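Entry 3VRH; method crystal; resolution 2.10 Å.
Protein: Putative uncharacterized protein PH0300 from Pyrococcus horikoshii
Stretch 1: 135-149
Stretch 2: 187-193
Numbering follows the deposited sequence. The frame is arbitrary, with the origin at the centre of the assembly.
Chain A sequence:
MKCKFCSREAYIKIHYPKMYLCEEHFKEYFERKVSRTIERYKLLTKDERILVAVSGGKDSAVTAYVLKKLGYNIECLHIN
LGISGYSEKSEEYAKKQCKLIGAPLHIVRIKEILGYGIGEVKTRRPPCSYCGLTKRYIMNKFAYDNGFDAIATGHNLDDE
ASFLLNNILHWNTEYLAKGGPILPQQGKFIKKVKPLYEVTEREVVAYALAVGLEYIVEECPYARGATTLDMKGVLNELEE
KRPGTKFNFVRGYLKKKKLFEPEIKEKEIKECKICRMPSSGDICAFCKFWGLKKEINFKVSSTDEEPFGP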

# COMPACT_ATOMS: atom_id res chain seq x y z
N LYS A 135 -5.60 -16.33 21.22
CA LYS A 135 -4.44 -17.16 20.91
C LYS A 135 -3.12 -16.47 21.29
O LYS A 135 -2.21 -17.11 21.84
CB LYS A 135 -4.46 -17.57 19.43
CG LYS A 135 -3.31 -18.50 19.06
CD LYS A 135 -3.23 -18.77 17.53
CE LYS A 135 -2.07 -19.74 17.20
NZ LYS A 135 -1.91 -20.04 15.75
N ARG A 136 -3.01 -15.18 20.99
CA ARG A 136 -1.79 -14.43 21.26
C ARG A 136 -1.54 -14.38 22.76
O ARG A 136 -0.41 -14.47 23.22
CB ARG A 136 -1.84 -13.00 20.67
CG ARG A 136 -1.29 -12.89 19.23
CD ARG A 136 -1.27 -11.46 18.65
NE ARG A 136 -2.61 -10.86 18.61
CZ ARG A 136 -3.51 -11.08 17.64
NH1 ARG A 136 -3.22 -11.89 16.63
NH2 ARG A 136 -4.70 -10.50 17.69
N TYR A 137 -2.62 -14.23 23.52
CA TYR A 137 -2.52 -14.13 24.97
C TYR A 137 -2.01 -15.45 25.54
O TYR A 137 -1.11 -15.47 26.38
CB TYR A 137 -3.87 -13.79 25.59
CG TYR A 137 -3.83 -13.79 27.12
CD1 TYR A 137 -4.15 -14.94 27.84
CD2 TYR A 137 -3.48 -12.65 27.84
CE1 TYR A 137 -4.10 -14.95 29.22
CE2 TYR A 137 -3.45 -12.65 29.21
CZ TYR A 137 -3.76 -13.81 29.90
OH TYR A 137 -3.74 -13.83 31.28
N ILE A 138 -2.63 -16.54 25.10
CA ILE A 138 -2.28 -17.86 25.62
C ILE A 138 -0.85 -18.23 25.26
O ILE A 138 -0.14 -18.79 26.09
CB ILE A 138 -3.25 -18.94 25.11
CG1 ILE A 138 -4.64 -18.72 25.69
CG2 ILE A 138 -2.74 -20.34 25.49
CD1 ILE A 138 -5.69 -19.73 25.22
N MET A 139 -0.43 -17.91 24.04
CA MET A 139 0.93 -18.20 23.60
C MET A 139 1.91 -17.50 24.53
O MET A 139 2.88 -18.10 24.98
CB MET A 139 1.21 -17.69 22.18
CG MET A 139 0.60 -18.50 21.05
SD MET A 139 0.67 -17.50 19.54
CE MET A 139 2.42 -17.19 19.46
N ASN A 140 1.64 -16.23 24.81
CA ASN A 140 2.54 -15.46 25.63
C ASN A 140 2.53 -15.89 27.09
O ASN A 140 3.57 -16.05 27.68
CB ASN A 140 2.28 -13.96 25.50
CG ASN A 140 3.25 -13.14 26.34
OD1 ASN A 140 4.43 -13.02 26.02
ND2 ASN A 140 2.75 -12.59 27.42
N LYS A 141 1.35 -16.08 27.68
CA LYS A 141 1.29 -16.48 29.08
C LYS A 141 1.84 -17.89 29.31
O LYS A 141 2.39 -18.17 30.37
CB LYS A 141 -0.11 -16.34 29.68
CG LYS A 141 -0.12 -16.50 31.20
CD LYS A 141 -1.39 -15.99 31.86
CE LYS A 141 -1.16 -15.75 33.35
NZ LYS A 141 -0.38 -16.88 33.97
N PHE A 142 1.70 -18.76 28.31
CA PHE A 142 2.25 -20.12 28.40
C PHE A 142 3.76 -20.07 28.33
O PHE A 142 4.44 -20.79 29.05
CB PHE A 142 1.72 -21.01 27.26
CG PHE A 142 2.15 -22.44 27.39
CD1 PHE A 142 3.38 -22.86 26.91
CD2 PHE A 142 1.33 -23.37 28.02
CE1 PHE A 142 3.78 -24.17 27.05
CE2 PHE A 142 1.73 -24.68 28.15
CZ PHE A 142 2.96 -25.07 27.66
N ALA A 143 4.28 -19.23 27.44
CA ALA A 143 5.72 -19.07 27.32
C ALA A 143 6.27 -18.50 28.62
O ALA A 143 7.33 -18.90 29.08
CB ALA A 143 6.05 -18.13 26.16
N TYR A 144 5.52 -17.57 29.19
CA TYR A 144 5.97 -16.85 30.37
C TYR A 144 5.95 -17.76 31.60
O TYR A 144 6.98 -17.91 32.27
CB TYR A 144 5.10 -15.61 30.59
CG TYR A 144 5.26 -14.97 31.95
CD1 TYR A 144 6.45 -14.36 32.32
CD2 TYR A 144 4.21 -14.99 32.87
CE1 TYR A 144 6.60 -13.78 33.57
CE2 TYR A 144 4.35 -14.41 34.13
CZ TYR A 144 5.55 -13.81 34.47
OH TYR A 144 5.68 -13.24 35.72
N ASP A 145 4.79 -18.35 31.87
CA ASP A 145 4.59 -19.28 32.97
C ASP A 145 5.60 -20.40 33.02
O ASP A 145 5.94 -20.89 34.09
CB ASP A 145 3.20 -19.91 32.90
CG ASP A 145 2.12 -18.96 33.32
OD1 ASP A 145 2.46 -17.87 33.82
OD2 ASP A 145 0.93 -19.31 33.18
N ASN A 146 6.08 -20.83 31.85
CA ASN A 146 6.97 -21.98 31.78
C ASN A 146 8.43 -21.60 31.57
O ASN A 146 9.26 -22.46 31.32
CB ASN A 146 6.53 -22.95 30.67
CG ASN A 146 5.29 -23.73 31.06
OD1 ASN A 146 5.39 -24.73 31.76
ND2 ASN A 146 4.11 -23.26 30.63
N GLY A 147 8.72 -20.30 31.65
CA GLY A 147 10.10 -19.83 31.55
C GLY A 147 10.77 -19.95 30.19
O GLY A 147 12.00 -20.07 30.12
N PHE A 148 9.98 -19.91 29.12
CA PHE A 148 10.57 -19.91 27.77
C PHE A 148 11.24 -18.57 27.51
O PHE A 148 10.82 -17.55 28.05
CB PHE A 148 9.52 -20.22 26.70
CG PHE A 148 9.14 -21.66 26.64
CD1 PHE A 148 9.87 -22.56 25.86
CD2 PHE A 148 8.07 -22.14 27.39
CE1 PHE A 148 9.53 -23.89 25.83
CE2 PHE A 148 7.73 -23.47 27.36
CZ PHE A 148 8.46 -24.35 26.57
N ASP A 149 12.28 -18.57 26.69
CA ASP A 149 13.01 -17.34 26.38
C ASP A 149 12.48 -16.63 25.15
O ASP A 149 12.74 -15.45 24.94
CB ASP A 149 14.49 -17.63 26.19
CG ASP A 149 15.12 -18.25 27.42
OD1 ASP A 149 14.84 -17.76 28.54
OD2 ASP A 149 15.87 -19.23 27.27
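Stretch 2 187-193: GKFIKKV

A buried asparagine on a helix can hold a neighbouring extended segment by its backbone, because the carboxamide offers a donor and an acceptor side by side. The contact between residues 135-149 and 187-193 of PH0300 is a compact example. Stretch 1 is the last part of a helix, running through Asp145, followed by a short turn. Stretch 2 is a loop that becomes a strand by Lys192, with phi/psi near -84/3 at Lys188 and extended values from Phe189 onward. Its course is broadly opposite to that of the helix: the early residues of stretch 1 meet Lys192, whereas Tyr144, four residues past Asn140, meets Lys188. The backbones come closest where the CA atoms of Asn140 and Ile190 stand 6.2 Å apart, and the two stretches together bury 541 Å².

At the start of the walk the contacts are loose. Arg136 CG lies 3.9 Å from Lys192 NZ, and one turn on Met139 CE is 4.0 Å from Lys192 CE. The CA-to-CB bond of Lys192 points sideways, but the end of its long side chain comes nearer the helix, so that its aliphatic part packs against the methionine methyl.

Asn140 is the centre of the arrangement. Its chi1 is t, and although its CA-to-CB bond points sideways, the carboxamide reaches the other chain segment. Ile190 N donates to Asn140 OD1 at 2.8 Å, while Asn140 ND2 donates to Lys188 O at 3.1 Å. The two bonds span the backbone on both sides of Phe189, whose own side chain starts away from the helix; Phe189 CA is 3.5 Å from Asn140 OD1, and the edge of its ring lies 3.7 Å from Asn140 ND2, measured to CD1. Water 1 adds a further link, donating to Asn140 OD1 at 2.4 Å and to Ile190 O at 2.8 Å.

With its backbone held in this way, Ile190 directs its side chain toward the helix, and it has the largest area covered in the contact. Ala143 CB, which points toward stretch 2, is 3.8 Å from Ile190 CG1. Tyr144 follows, its CB 4.1 Å from Ile190 CD1, with that methyl near the plane of the ring at its edge. Lys188 CB lies over one face of the same ring, and Lys188 CE is 3.2 Å from Tyr144 OH. Tyr144 thus meets two residues of stretch 2 in different ways.

Beyond the helix the chain turns at Asn146 and Gly147, the latter with a positive phi of 70°, and neither touches stretch 2. It then returns by way of its backbone: Phe148 O is 3.8 Å from Ile190 CD1, and Asp149 O lies 3.8 Å from both Ile190 CG2 and Lys191 CB. Water 2 joins the same region, donating to Asp149 O at 2.6 Å and accepting from Lys191 N at 3.2 Å.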

# COMPACT_ATOMS: atom_id res chain seq x y z
N GLY A 187 9.03 -6.71 29.59
CA GLY A 187 8.24 -7.05 30.75
C GLY A 187 7.77 -8.49 30.63
O GLY A 187 8.57 -9.37 30.30
N LYS A 188 6.49 -8.73 30.86
CA LYS A 188 5.96 -10.08 30.77
C LYS A 188 5.58 -10.51 29.34
O LYS A 188 5.09 -11.62 29.12
CB LYS A 188 4.82 -10.30 31.76
CG LYS A 188 5.22 -10.05 33.21
CD LYS A 188 4.13 -10.48 34.18
CE LYS A 188 4.56 -10.29 35.63
NZ LYS A 188 3.50 -10.73 36.58
N PHE A 189 5.84 -9.62 28.37
CA PHE A 189 5.80 -9.99 26.95
C PHE A 189 7.09 -10.69 26.54
O PHE A 189 8.15 -10.07 26.49
CB PHE A 189 5.59 -8.76 26.07
CG PHE A 189 4.17 -8.26 26.06
CD1 PHE A 189 3.10 -9.14 26.13
CD2 PHE A 189 3.90 -6.90 25.97
CE1 PHE A 189 1.79 -8.68 26.12
CE2 PHE A 189 2.60 -6.43 25.96
CZ PHE A 189 1.54 -7.32 26.03
N ILE A 190 6.99 -11.99 26.27
CA ILE A 190 8.14 -12.78 25.85
C ILE A 190 8.59 -12.37 24.46
O ILE A 190 7.76 -11.98 23.63
CB ILE A 190 7.80 -14.30 25.84
CG1 ILE A 190 7.29 -14.75 27.21
CG2 ILE A 190 9.00 -15.13 25.43
CD1 ILE A 190 8.33 -14.66 28.30
N LYS A 191 9.89 -12.46 24.20
CA LYS A 191 10.44 -12.17 22.87
C LYS A 191 9.77 -13.03 21.80
O LYS A 191 9.74 -14.26 21.93
CB LYS A 191 11.96 -12.40 22.84
CG LYS A 191 12.56 -12.19 21.46
CD LYS A 191 14.08 -12.14 21.48
CE LYS A 191 14.67 -13.49 21.78
NZ LYS A 191 16.05 -13.64 21.23
N LYS A 192 9.26 -12.37 20.76
CA LYS A 192 8.64 -13.05 19.61
C LYS A 192 9.47 -12.80 18.37
O LYS A 192 9.79 -11.65 18.06
CB LYS A 192 7.20 -12.58 19.37
CG LYS A 192 6.20 -13.11 20.38
CD LYS A 192 4.76 -12.64 20.14
CE LYS A 192 3.98 -13.55 19.18
NZ LYS A 192 2.56 -13.08 19.05
N VAL A 193 9.80 -13.88 17.65
CA VAL A 193 10.62 -13.80 16.45
C VAL A 193 9.98 -14.54 15.27
O VAL A 193 9.12 -15.40 15.45
CB VAL A 193 12.04 -14.36 16.69
CG1 VAL A 193 12.77 -13.53 17.72
CG2 VAL A 193 11.98 -15.83 17.12
O HOH W 1 4.95 -12.28 23.75
O HOH W 2 12.25 -13.28 26.21